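Local coordinates for protein phytase (Citrobacter braakii, PDB 3ZHC) that is a phytase, a two-domain enzyme of the histidine phosphatase superfamily, branch 2, at residues Ser184-Leu188 with Lys208-Pro212. The protein carries 2 engineered substitutions. Sequence-based numbering, arbitrary orientation.
With FMT (formic acid), chain P.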
loop_
_atom_site.group_PDB
_atom_site.type_symbol
_atom_site.label_atom_id
_atom_site.label_comp_id
_atom_site.label_asym_id
_atom_site.label_seq_id
_atom_site.Cartn_x
_atom_site.Cartn_y
_atom_site.Cartn_z
ATOM N N SER B 184 -9.976 -5.537 -7.552
ATOM C CA SER B 184 -8.825 -6.017 -8.352
ATOM C C SER B 184 -9.279 -7.059 -9.371
ATOM O O SER B 184 -8.864 -7.017 -10.534
ATOM C CB SER B 184 -7.712 -6.600 -7.465
ATOM O OG SER B 184 -6.992 -5.572 -6.836
ATOM N N PHE B 185 -10.127 -7.991 -8.923
ATOM C CA PHE B 185 -10.713 -8.994 -9.814
ATOM C C PHE B 185 -11.591 -8.346 -10.894
ATOM O O PHE B 185 -11.601 -8.819 -12.021
ATOM C CB PHE B 185 -11.514 -10.057 -9.043
ATOM C CG PHE B 185 -10.664 -11.104 -8.392
ATOM C CD1 PHE B 185 -10.058 -12.112 -9.165
ATOM C CD2 PHE B 185 -10.461 -11.110 -7.001
ATOM C CE1 PHE B 185 -9.268 -13.102 -8.560
ATOM C CE2 PHE B 185 -9.668 -12.097 -6.393
ATOM C CZ PHE B 185 -9.073 -13.094 -7.177
ATOM N N ARG B 186 -12.318 -7.272 -10.543
ATOM C CA ARG B 186 -13.103 -6.512 -11.539
ATOM C C ARG B 186 -12.194 -5.927 -12.622
ATOM O O ARG B 186 -12.554 -5.937 -13.808
ATOM C CB ARG B 186 -13.926 -5.357 -10.900
ATOM C CG ARG B 186 -14.989 -5.750 -9.842
ATOM C CD ARG B 186 -16.034 -6.747 -10.375
ATOM N NE ARG B 186 -15.544 -8.113 -10.294
ATOM C CZ ARG B 186 -15.555 -8.880 -9.182
ATOM N NH1 ARG B 186 -16.046 -8.433 -8.019
ATOM N NH2 ARG B 186 -15.064 -10.119 -9.242
ATOM N N THR B 187 -11.023 -5.422 -12.215
ATOM C CA THR B 187 -10.054 -4.841 -13.169
ATOM C C THR B 187 -9.501 -5.929 -14.099
ATOM O O THR B 187 -9.448 -5.731 -15.323
ATOM C CB THR B 187 -8.907 -4.082 -12.453
ATOM O OG1 THR B 187 -9.465 -3.077 -11.601
ATOM C CG2 THR B 187 -7.963 -3.401 -13.467
ATOM N N LEU B 188 -9.102 -7.067 -13.527
ATOM C CA LEU B 188 -8.617 -8.205 -14.341
ATOM C C LEU B 188 -9.700 -8.653 -15.352
ATOM O O LEU B 188 -9.409 -8.846 -16.525
ATOM C CB LEU B 188 -8.161 -9.387 -13.466
ATOM C CG LEU B 188 -7.704 -10.666 -14.200
ATOM C CD1 LEU B 188 -6.571 -10.337 -15.189
ATOM C CD2 LEU B 188 -7.271 -11.710 -13.222
ATOM N N LYS B 208 -22.665 -9.338 -12.243
ATOM C CA LYS B 208 -21.660 -9.756 -13.236
ATOM C C LYS B 208 -21.305 -11.225 -13.199
ATOM O O LYS B 208 -21.427 -11.883 -12.161
ATOM C CB LYS B 208 -20.336 -8.986 -12.993
ATOM C CG LYS B 208 -20.076 -7.826 -13.910
ATOM C CD LYS B 208 -18.962 -8.128 -14.895
ATOM C CE LYS B 208 -17.604 -8.021 -14.197
ATOM N NZ LYS B 208 -16.598 -8.788 -14.899
ATOM N N CYS B 209 -20.853 -11.728 -14.347
ATOM C CA CYS B 209 -20.148 -12.991 -14.405
ATOM C C CYS B 209 -18.745 -12.644 -13.835
ATOM O O CYS B 209 -18.107 -11.718 -14.324
ATOM C CB CYS B 209 -20.051 -13.512 -15.827
ATOM S SG CYS B 209 -19.181 -15.076 -15.978
ATOM N N THR B 210 -18.291 -13.368 -12.809
ATOM C CA THR B 210 -16.979 -13.083 -12.166
ATOM C C THR B 210 -16.052 -14.304 -12.130
ATOM O O THR B 210 -16.507 -15.448 -12.175
ATOM C CB THR B 210 -17.150 -12.521 -10.730
ATOM O OG1 THR B 210 -17.748 -13.508 -9.895
ATOM C CG2 THR B 210 -18.004 -11.251 -10.732
ATOM N N LEU B 211 -14.748 -14.035 -12.062
ATOM C CA LEU B 211 -13.717 -15.100 -12.034
ATOM C C LEU B 211 -13.761 -15.956 -10.774
ATOM O O LEU B 211 -13.688 -17.179 -10.881
ATOM C CB LEU B 211 -12.280 -14.531 -12.241
ATOM C CG LEU B 211 -11.761 -14.544 -13.677
ATOM C CD1 LEU B 211 -10.513 -13.672 -13.844
ATOM C CD2 LEU B 211 -11.481 -15.982 -14.092
ATOM N N PRO B 212 -13.870 -15.320 -9.578
ATOM C CA PRO B 212 -13.934 -16.127 -8.358
ATOM C C PRO B 212 -15.174 -17.051 -8.289
ATOM O O PRO B 212 -15.067 -18.152 -7.801
ATOM C CB PRO B 212 -13.946 -15.066 -7.232
ATOM C CG PRO B 212 -13.422 -13.847 -7.857
ATOM C CD PRO B 212 -13.885 -13.882 -9.258
HETATM C C FMT P . -15.669 -8.030 -18.100
HETATM O O1 FMT P . -15.597 -6.943 -17.593
HETATM O O2 FMT P . -16.025 -8.999 -17.440
#
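P212 sets its ring over one face of F185, with CG of P212 4.0 Å from the centroid of the F185 ring and 12° off the ring normal, a CH-pi contact almost straight above the centre. The apolar side continues where CD2 of L188 meets CD1 of L211 at 3.8 Å, the two leucines crossing at about a right angle. L188 has CG anti to its own N (chi1 177°), which carries the branch to L211, and L188 also rests on helix 231-247, while W232 meets F185 edge-to-face. F185, L188 and L211 are buried, and P212 closes this side while remaining partly exposed.

Toward R186, itself partly exposed, the contact becomes polar, and it is loose where CD of R186 stays 4.3 Å from CE of K208. Bends at chi2 and chi3 fold the arginine back, so that CG2 of T210 lies over one face of the guanidinium, 3.5 Å from NH2 of R186, and CD of P212 comes to its edge. The methyl packs against the flat group without bonding to it; the charge is met by E189, further along the helix, which also forms a salt bridge with K208 and accepts the backbone N-H of L211. Sharing this carboxylate probably eases the proximity of R186 NE and K208 NZ, 4.8 Å apart. Here K208 NZ also donates to O2 of a formic acid molecule at 2.6 Å, and the second subunit packs on R186, K208 and T210.

T210 is the N-cap of helix 211-214, and the C200-C209 disulfide closes the loop that leads into it; the short helix packs against helix 182-192 in the helical domain that accompanies the alpha/beta domain of branch 2 histidine phosphatases.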